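Local coordinates for SWD1-like protein (Myceliophthora thermophila, PDB 6E29) that probably serves as a WD-repeat beta-propeller subunit of the COMPASS histone H3 methyltransferase complex, the chain here being that propeller domain, at residues 16-24 / 307-315; 265-276 / 288-299. One frame throughout, in Å; residues are numbered along the deposited sequence.

Contact 1: residues 16-24 / 307-315; sequences PENITNTIR and VRMLEGPKE
Glu17 lays the aliphatic part of its side chain across Leu310, its CG 3.6 Å from Leu310 CD2, and carries its carboxylate on to the backbone just past the end of strand 306-310. There Glu311 N donates to Glu17 OE1 over 3.1 Å in a nearly straight bond (162°), reaching the oxygen on its syn side but well tilted from the carboxylate plane. Glu17 OE2 sits beside Gly312 N, at a separation too short to trust, so the exact place of that oxygen is doubtful; as modelled it also accepts from Trp342 NE1 in strand 339-343. Gly312 has a positive phi, and a side chain here would run into Pro313 CD.

This is a seam between neighbouring blades of the WD propeller. Strand 19-23 is the outermost strand of a blade otherwise built from the last three strands of the chain, the Velcro closure of the ring, while 306-310 is the outermost strand of the blade before it. A classic beta bulge, with Val307 and Arg308 both opposite Ile298, interrupts that second edge.

Arg308 leaves the bulge with CG anti to the backbone N (chi1 -166°) and then bends at chi2 and chi3, which swings the guanidinium back over Leu310: CD2 of that leucine lies 3.8 Å above the centre of the guanidinium plane. Arg308 NH2 comes within 2.9 Å of Pro16 O, yet the angle is too poor for a hydrogen bond. With Glu17 OE1 4.6 Å from Arg308 NH1, any attraction is probably one of charge alone, since the oxygen lies well out of the guanidinium plane. Further along, Ile19 drops CD1 onto the turn, 3.8 Å from Gly312 CA and 4.2 Å from Pro313 CD.

Contact 2: residues 265-276 / 288-299; sequences FQDVVNRLSWNH and ASTYNNHELYIW
The chain of 265-276 runs antiparallel to strand 288-290 where Trp274 faces Thr290 as a non-hydrogen-bonded pair, flanked by Tyr291 N to Ser273 O and Asn275 N to Ser289 O (2.7 Å), before turning a corner at Asn275. Beyond it, Ser289 OG accepts from His276 N and also bonds to Gly318 O. Trp274 is the hub of the side chains. Trp299 drives its CH2 edge into one face of that indole, 3.6 Å from Trp274 CH2, the six-membered rings T-shaped at 83°. Trp274 in turn presents its own edge to the face of Tyr297, while its NE1 is held by Arg237 O. Phe265 sets its CB over the centre of the Trp299 six-membered ring, 3.9 Å from the centroid, and a water bridges Trp299 NE1 to Gln266 O. A leucine in place of Trp299 would probably open a gap between Phe265 and Trp274 and leave that water without its indole donor. In the conformer of Tyr291 modelled here, the Asn275 amide, its CG anti to the backbone N (chi1 -156°), lies over one face of the ring, planes 26° apart. The cluster of Phe265, Trp274, Tyr297 and Trp299 fills the crossing between two blades of this WD propeller: Phe265 ends the outermost strand of the preceding blade, and Trp274 starts the innermost strand of the blade holding Tyr297 and Trp299.

How the contacts relate
From the N terminus, strand 19-23 waits nearly the whole length of the chain for its partners. Contact 1 closes a loop over the 282 residues between 24 and 307, taking in most of the propeller ring; contact 2, spanning only the 11 residues between 276 and 288, is nested inside it. The two share the blade of strands 274-279, 285-290, 296-300 and 306-310: contact 2 ties its inner strands to each other and to the end of the blade before, contact 1 its outer edge to the blade after. Their centres lie 15 Å apart, linked by the pairing of strands 296-300 and 306-310, with Leu310 N probably bonded to Leu296 O, and by Glu311 reaching His294.

Contact 1: residues 16-24 / 307-315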
# COMPACT_ATOMS: atom_id res chain seq x y z
N PRO B 16 -28.51 9.20 -3.22
CA PRO B 16 -28.15 9.42 -4.64
C PRO B 16 -26.65 9.26 -4.86
O PRO B 16 -25.88 9.99 -4.26
CB PRO B 16 -28.56 10.88 -4.90
CG PRO B 16 -29.61 11.16 -3.86
CD PRO B 16 -29.19 10.37 -2.63
N GLU B 17 -26.27 8.29 -5.69
CA GLU B 17 -24.87 8.09 -6.04
C GLU B 17 -24.50 9.03 -7.18
O GLU B 17 -25.30 9.26 -8.10
CB GLU B 17 -24.69 6.64 -6.47
CG GLU B 17 -23.50 5.97 -6.13
CD GLU B 17 -23.64 4.48 -6.37
OE1 GLU B 17 -24.56 3.83 -5.83
OE2 GLU B 17 -22.79 3.99 -7.14
N ASN B 18 -23.31 9.61 -7.11
CA ASN B 18 -22.87 10.61 -8.07
C ASN B 18 -21.48 10.27 -8.57
O ASN B 18 -20.51 10.41 -7.81
CB ASN B 18 -22.82 11.99 -7.46
CG ASN B 18 -24.17 12.57 -7.32
OD1 ASN B 18 -24.85 12.79 -8.32
ND2 ASN B 18 -24.58 12.82 -6.08
N ILE B 19 -21.38 9.89 -9.84
CA ILE B 19 -20.10 9.62 -10.49
C ILE B 19 -19.77 10.83 -11.38
O ILE B 19 -20.45 11.09 -12.38
CB ILE B 19 -20.15 8.30 -11.26
CG1 ILE B 19 -20.34 7.15 -10.23
CG2 ILE B 19 -18.89 8.11 -12.12
CD1 ILE B 19 -20.43 5.76 -10.79
N THR B 20 -18.76 11.59 -10.96
CA THR B 20 -18.41 12.87 -11.56
C THR B 20 -17.51 12.70 -12.77
O THR B 20 -17.52 13.55 -13.66
CB THR B 20 -17.73 13.78 -10.52
OG1 THR B 20 -16.50 13.19 -10.09
CG2 THR B 20 -18.61 13.94 -9.35
N ASN B 21 -16.74 11.63 -12.80
CA ASN B 21 -15.81 11.41 -13.89
C ASN B 21 -15.62 9.92 -14.09
O ASN B 21 -15.66 9.14 -13.12
CB ASN B 21 -14.46 12.08 -13.60
CG ASN B 21 -14.60 13.57 -13.51
OD1 ASN B 21 -14.74 14.12 -12.42
ND2 ASN B 21 -14.62 14.23 -14.67
N THR B 22 -15.49 9.52 -15.34
CA THR B 22 -15.05 8.19 -15.73
C THR B 22 -13.94 8.44 -16.73
O THR B 22 -14.14 9.16 -17.71
CB THR B 22 -16.15 7.33 -16.38
OG1 THR B 22 -17.30 7.16 -15.50
CG2 THR B 22 -15.59 5.97 -16.72
N ILE B 23 -12.76 7.90 -16.47
CA ILE B 23 -11.67 8.08 -17.43
C ILE B 23 -11.05 6.73 -17.73
O ILE B 23 -11.16 5.78 -16.96
CB ILE B 23 -10.61 9.07 -16.90
CG1 ILE B 23 -10.00 8.53 -15.58
CG2 ILE B 23 -11.26 10.47 -16.74
CD1 ILE B 23 -8.98 9.43 -14.91
N ARG B 24 -10.40 6.65 -18.88
CA ARG B 24 -9.76 5.39 -19.22
C ARG B 24 -8.57 5.67 -20.11
O ARG B 24 -8.70 6.36 -21.13
CB ARG B 24 -10.72 4.41 -19.91
CG ARG B 24 -10.16 2.97 -19.96
CD ARG B 24 -10.99 2.02 -20.84
NE ARG B 24 -10.49 0.64 -20.74
CZ ARG B 24 -9.49 0.14 -21.46
NH1 ARG B 24 -8.87 0.89 -22.36
NH2 ARG B 24 -9.12 -1.12 -21.30
N VAL B 307 -21.74 3.55 6.43
CA VAL B 307 -22.44 4.76 6.01
C VAL B 307 -23.00 4.67 4.61
O VAL B 307 -24.04 5.28 4.32
CB VAL B 307 -21.56 6.03 6.16
CG1 VAL B 307 -21.42 6.39 7.59
CG2 VAL B 307 -20.22 5.89 5.52
N ARG B 308 -22.38 3.91 3.73
CA ARG B 308 -22.78 3.92 2.33
C ARG B 308 -22.36 2.61 1.68
O ARG B 308 -21.26 2.12 1.93
CB ARG B 308 -22.10 5.08 1.59
CG ARG B 308 -22.72 5.33 0.27
CD ARG B 308 -24.00 6.09 0.46
NE ARG B 308 -24.15 7.05 -0.63
CZ ARG B 308 -24.91 6.86 -1.71
NH1 ARG B 308 -25.64 5.76 -1.85
NH2 ARG B 308 -24.94 7.80 -2.64
N MET B 309 -23.23 2.07 0.83
CA MET B 309 -22.81 1.04 -0.11
C MET B 309 -23.00 1.60 -1.52
O MET B 309 -24.11 1.98 -1.89
CB MET B 309 -23.63 -0.22 0.10
CG MET B 309 -23.19 -1.39 -0.73
SD MET B 309 -24.44 -2.68 -0.62
CE MET B 309 -24.90 -2.46 1.11
N LEU B 310 -21.92 1.66 -2.31
CA LEU B 310 -22.01 2.19 -3.68
C LEU B 310 -22.16 1.03 -4.65
O LEU B 310 -21.45 0.04 -4.54
CB LEU B 310 -20.77 3.00 -4.04
CG LEU B 310 -20.54 4.18 -3.11
CD1 LEU B 310 -19.24 4.91 -3.51
CD2 LEU B 310 -21.79 5.10 -3.03
N GLU B 311 -23.09 1.15 -5.60
CA GLU B 311 -23.20 0.16 -6.68
C GLU B 311 -22.54 0.63 -7.98
O GLU B 311 -21.99 -0.19 -8.71
CB GLU B 311 -24.67 -0.18 -6.91
CG GLU B 311 -25.32 -0.71 -5.62
CD GLU B 311 -26.40 -1.77 -5.86
OE1 GLU B 311 -27.53 -1.60 -5.36
OE2 GLU B 311 -26.12 -2.76 -6.56
N GLY B 312 -22.54 1.94 -8.25
CA GLY B 312 -21.89 2.47 -9.43
C GLY B 312 -22.25 1.65 -10.64
O GLY B 312 -23.41 1.30 -10.85
N PRO B 313 -21.25 1.23 -11.41
CA PRO B 313 -21.53 0.37 -12.57
C PRO B 313 -21.73 -1.10 -12.22
O PRO B 313 -21.83 -1.52 -11.06
CB PRO B 313 -20.30 0.58 -13.46
CG PRO B 313 -19.21 0.89 -12.52
CD PRO B 313 -19.84 1.67 -11.38
N LYS B 314 -21.82 -1.93 -13.23
CA LYS B 314 -21.99 -3.32 -12.88
C LYS B 314 -20.67 -4.06 -12.98
O LYS B 314 -20.61 -5.09 -13.65
CB LYS B 314 -23.07 -3.98 -13.76
CG LYS B 314 -22.97 -3.73 -15.27
CD LYS B 314 -23.93 -4.63 -16.08
CE LYS B 314 -24.42 -3.91 -17.33
NZ LYS B 314 -25.27 -2.71 -17.01
N GLU B 315 -19.60 -3.58 -12.34
CA GLU B 315 -18.42 -4.42 -12.41
C GLU B 315 -17.67 -4.47 -11.09
O GLU B 315 -17.72 -3.56 -10.26
CB GLU B 315 -17.47 -4.01 -13.56
CG GLU B 315 -16.59 -2.82 -13.31
CD GLU B 315 -15.65 -2.54 -14.47
OE1 GLU B 315 -14.78 -3.37 -14.79
OE2 GLU B 315 -15.84 -1.47 -15.10

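Contact 2: residues 265-276 / 288-299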
# COMPACT_ATOMS: atom_id res chain seq x y z
N PHE B 265 -14.07 -3.87 10.65
CA PHE B 265 -15.13 -3.66 9.67
C PHE B 265 -15.30 -4.93 8.87
O PHE B 265 -14.32 -5.48 8.37
CB PHE B 265 -14.82 -2.50 8.73
CG PHE B 265 -14.45 -1.24 9.40
CD1 PHE B 265 -15.43 -0.37 9.84
CD2 PHE B 265 -13.10 -0.89 9.60
CE1 PHE B 265 -15.08 0.82 10.48
CE2 PHE B 265 -12.77 0.30 10.22
CZ PHE B 265 -13.77 1.17 10.63
N GLN B 266 -16.54 -5.42 8.77
CA GLN B 266 -16.74 -6.74 8.17
C GLN B 266 -18.21 -6.89 7.80
O GLN B 266 -19.05 -6.07 8.18
CB GLN B 266 -16.32 -7.88 9.11
CG GLN B 266 -17.14 -7.95 10.35
CD GLN B 266 -16.59 -8.94 11.32
OE1 GLN B 266 -16.24 -10.08 10.94
NE2 GLN B 266 -16.46 -8.53 12.57
N ASP B 267 -18.50 -7.93 7.03
CA ASP B 267 -19.89 -8.29 6.69
C ASP B 267 -20.08 -9.77 7.02
O ASP B 267 -19.76 -10.63 6.19
CB ASP B 267 -20.21 -7.98 5.22
CG ASP B 267 -21.73 -8.01 4.91
OD1 ASP B 267 -22.27 -7.11 4.21
OD2 ASP B 267 -22.39 -8.91 5.42
N VAL B 268 -20.61 -10.05 8.21
CA VAL B 268 -20.66 -11.43 8.71
C VAL B 268 -21.69 -12.27 7.95
O VAL B 268 -21.46 -13.46 7.71
CB VAL B 268 -20.95 -11.46 10.23
CG1 VAL B 268 -19.69 -11.10 11.02
CG2 VAL B 268 -22.12 -10.53 10.58
N VAL B 269 -22.83 -11.67 7.57
CA VAL B 269 -23.93 -12.48 7.03
C VAL B 269 -23.69 -12.83 5.57
O VAL B 269 -24.14 -13.88 5.09
CB VAL B 269 -25.30 -11.78 7.23
CG1 VAL B 269 -25.40 -11.16 8.62
CG2 VAL B 269 -25.57 -10.73 6.13
N ASN B 270 -22.96 -11.98 4.85
CA ASN B 270 -22.61 -12.25 3.46
C ASN B 270 -21.19 -12.78 3.32
O ASN B 270 -20.81 -13.19 2.22
CB ASN B 270 -22.80 -10.97 2.64
CG ASN B 270 -24.25 -10.46 2.71
OD1 ASN B 270 -25.18 -11.26 2.65
ND2 ASN B 270 -24.43 -9.15 2.87
N ARG B 271 -20.43 -12.81 4.42
CA ARG B 271 -19.06 -13.30 4.47
C ARG B 271 -18.23 -12.78 3.28
O ARG B 271 -17.63 -13.53 2.51
CB ARG B 271 -19.04 -14.82 4.57
CG ARG B 271 -19.11 -15.27 6.05
CD ARG B 271 -19.56 -16.69 6.19
NE ARG B 271 -20.63 -16.85 7.19
CZ ARG B 271 -20.47 -17.28 8.44
NH1 ARG B 271 -19.26 -17.61 8.90
NH2 ARG B 271 -21.51 -17.36 9.25
N LEU B 272 -18.28 -11.48 3.11
CA LEU B 272 -17.58 -10.81 2.02
C LEU B 272 -16.09 -10.71 2.31
O LEU B 272 -15.70 -10.46 3.45
CB LEU B 272 -18.13 -9.40 1.79
CG LEU B 272 -19.65 -9.36 1.53
CD1 LEU B 272 -20.17 -7.93 1.37
CD2 LEU B 272 -20.02 -10.22 0.34
N SER B 273 -15.28 -10.90 1.27
CA SER B 273 -13.85 -10.61 1.31
C SER B 273 -13.58 -9.30 0.59
O SER B 273 -14.31 -8.91 -0.32
CB SER B 273 -13.02 -11.73 0.68
OG SER B 273 -13.21 -12.94 1.36
N TRP B 274 -12.55 -8.59 1.06
CA TRP B 274 -12.27 -7.22 0.64
C TRP B 274 -11.04 -7.19 -0.25
O TRP B 274 -10.04 -7.86 0.00
CB TRP B 274 -12.07 -6.30 1.85
CG TRP B 274 -13.15 -6.52 2.81
CD1 TRP B 274 -13.06 -7.15 4.00
CD2 TRP B 274 -14.53 -6.13 2.66
NE1 TRP B 274 -14.28 -7.19 4.62
CE2 TRP B 274 -15.21 -6.57 3.82
CE3 TRP B 274 -15.24 -5.41 1.69
CZ2 TRP B 274 -16.57 -6.33 4.04
CZ3 TRP B 274 -16.63 -5.18 1.90
CH2 TRP B 274 -17.27 -5.64 3.06
N ASN B 275 -11.16 -6.47 -1.35
CA ASN B 275 -10.11 -6.51 -2.34
C ASN B 275 -9.04 -5.46 -2.02
O ASN B 275 -7.87 -5.80 -1.81
CB ASN B 275 -10.74 -6.28 -3.71
CG ASN B 275 -9.95 -6.82 -4.79
OD1 ASN B 275 -8.75 -7.03 -4.63
ND2 ASN B 275 -10.57 -7.02 -5.93
N HIS B 276 -9.43 -4.19 -1.94
CA HIS B 276 -8.54 -3.11 -1.57
C HIS B 276 -9.28 -2.18 -0.61
O HIS B 276 -10.51 -2.15 -0.58
CB HIS B 276 -8.03 -2.37 -2.83
CG HIS B 276 -6.95 -3.13 -3.53
ND1 HIS B 276 -7.17 -3.93 -4.63
CD2 HIS B 276 -5.65 -3.29 -3.20
CE1 HIS B 276 -6.03 -4.51 -4.98
NE2 HIS B 276 -5.10 -4.16 -4.12
N ALA B 288 -13.81 0.24 0.98
CA ALA B 288 -13.25 -0.99 0.45
C ALA B 288 -14.03 -1.42 -0.79
O ALA B 288 -15.26 -1.29 -0.83
CB ALA B 288 -13.33 -2.12 1.49
N SER B 289 -13.33 -2.07 -1.71
CA SER B 289 -13.94 -2.86 -2.77
C SER B 289 -14.05 -4.32 -2.35
O SER B 289 -13.33 -4.79 -1.47
CB SER B 289 -13.10 -2.78 -4.05
OG SER B 289 -11.75 -3.15 -3.74
N THR B 290 -14.94 -5.05 -3.02
CA THR B 290 -15.41 -6.36 -2.59
C THR B 290 -15.03 -7.40 -3.63
O THR B 290 -15.35 -7.22 -4.82
CB THR B 290 -16.92 -6.33 -2.42
OG1 THR B 290 -17.29 -5.10 -1.79
CG2 THR B 290 -17.39 -7.52 -1.54
N TYR B 291 -14.35 -8.46 -3.19
CA TYR B 291 -14.05 -9.59 -4.07
C TYR B 291 -15.33 -10.18 -4.60
O TYR B 291 -16.29 -10.37 -3.86
CB TYR B 291 -13.28 -10.69 -3.32
CG TYR B 291 -11.78 -10.51 -3.37
CD1 TYR B 291 -11.02 -10.39 -2.20
CD2 TYR B 291 -11.12 -10.43 -4.59
CE1 TYR B 291 -9.65 -10.21 -2.25
CE2 TYR B 291 -9.76 -10.25 -4.65
CZ TYR B 291 -9.04 -10.13 -3.49
OH TYR B 291 -7.70 -9.96 -3.59
N ASN B 292 -15.32 -10.52 -5.89
CA ASN B 292 -16.43 -11.18 -6.58
C ASN B 292 -17.77 -10.46 -6.43
O ASN B 292 -18.82 -11.09 -6.56
CB ASN B 292 -16.56 -12.65 -6.16
CG ASN B 292 -15.50 -13.51 -6.80
OD1 ASN B 292 -14.61 -13.00 -7.49
ND2 ASN B 292 -15.61 -14.82 -6.61
N ASN B 293 -17.78 -9.15 -6.21
CA ASN B 293 -19.04 -8.39 -6.16
C ASN B 293 -18.77 -7.00 -6.71
O ASN B 293 -17.62 -6.56 -6.82
CB ASN B 293 -19.57 -8.25 -4.72
CG ASN B 293 -20.04 -9.59 -4.11
OD1 ASN B 293 -19.25 -10.37 -3.53
ND2 ASN B 293 -21.34 -9.82 -4.18
N HIS B 294 -19.85 -6.27 -6.99
CA HIS B 294 -19.63 -4.98 -7.66
C HIS B 294 -19.58 -3.80 -6.70
O HIS B 294 -19.09 -2.73 -7.08
CB HIS B 294 -20.73 -4.76 -8.72
CG HIS B 294 -22.12 -4.70 -8.16
ND1 HIS B 294 -22.81 -5.83 -7.75
CD2 HIS B 294 -22.94 -3.65 -7.91
CE1 HIS B 294 -23.99 -5.48 -7.28
NE2 HIS B 294 -24.10 -4.16 -7.37
N GLU B 295 -20.00 -3.97 -5.46
CA GLU B 295 -20.19 -2.86 -4.55
C GLU B 295 -18.89 -2.32 -3.96
O GLU B 295 -17.87 -3.01 -3.85
CB GLU B 295 -21.13 -3.28 -3.42
CG GLU B 295 -22.52 -3.61 -3.93
CD GLU B 295 -22.81 -5.11 -3.98
OE1 GLU B 295 -24.00 -5.46 -4.01
OE2 GLU B 295 -21.87 -5.92 -3.96
N LEU B 296 -18.96 -1.06 -3.57
CA LEU B 296 -17.97 -0.46 -2.68
C LEU B 296 -18.65 -0.16 -1.36
O LEU B 296 -19.81 0.27 -1.35
CB LEU B 296 -17.40 0.85 -3.26
CG LEU B 296 -16.68 0.79 -4.61
CD1 LEU B 296 -16.30 2.21 -4.99
CD2 LEU B 296 -15.40 -0.08 -4.53
N TYR B 297 -17.94 -0.37 -0.26
CA TYR B 297 -18.50 -0.14 1.06
C TYR B 297 -17.74 1.02 1.67
O TYR B 297 -16.52 1.08 1.54
CB TYR B 297 -18.36 -1.38 1.96
CG TYR B 297 -19.35 -2.47 1.52
CD1 TYR B 297 -19.12 -3.21 0.36
CD2 TYR B 297 -20.49 -2.76 2.27
CE1 TYR B 297 -20.02 -4.20 -0.05
CE2 TYR B 297 -21.38 -3.76 1.86
CZ TYR B 297 -21.14 -4.46 0.70
OH TYR B 297 -22.01 -5.45 0.28
N ILE B 298 -18.45 1.90 2.40
CA ILE B 298 -17.81 3.00 3.12
C ILE B 298 -18.28 2.97 4.58
O ILE B 298 -19.49 3.01 4.84
CB ILE B 298 -18.12 4.36 2.48
CG1 ILE B 298 -17.74 4.34 0.98
CG2 ILE B 298 -17.38 5.46 3.18
CD1 ILE B 298 -18.11 5.69 0.25
N TRP B 299 -17.34 2.86 5.51
CA TRP B 299 -17.61 2.96 6.94
C TRP B 299 -17.02 4.26 7.50
O TRP B 299 -16.08 4.83 6.94
CB TRP B 299 -17.00 1.79 7.70
CG TRP B 299 -17.48 0.45 7.32
CD1 TRP B 299 -18.49 -0.28 7.94
CD2 TRP B 299 -16.92 -0.41 6.31
NE1 TRP B 299 -18.60 -1.50 7.34
CE2 TRP B 299 -17.66 -1.62 6.35
CE3 TRP B 299 -15.87 -0.28 5.38
CZ2 TRP B 299 -17.40 -2.68 5.47
CZ3 TRP B 299 -15.60 -1.34 4.52
CH2 TRP B 299 -16.36 -2.53 4.57
O HOH W 1 -20.16 -3.69 7.57
O HOH W 2 -16.49 -11.60 -1.09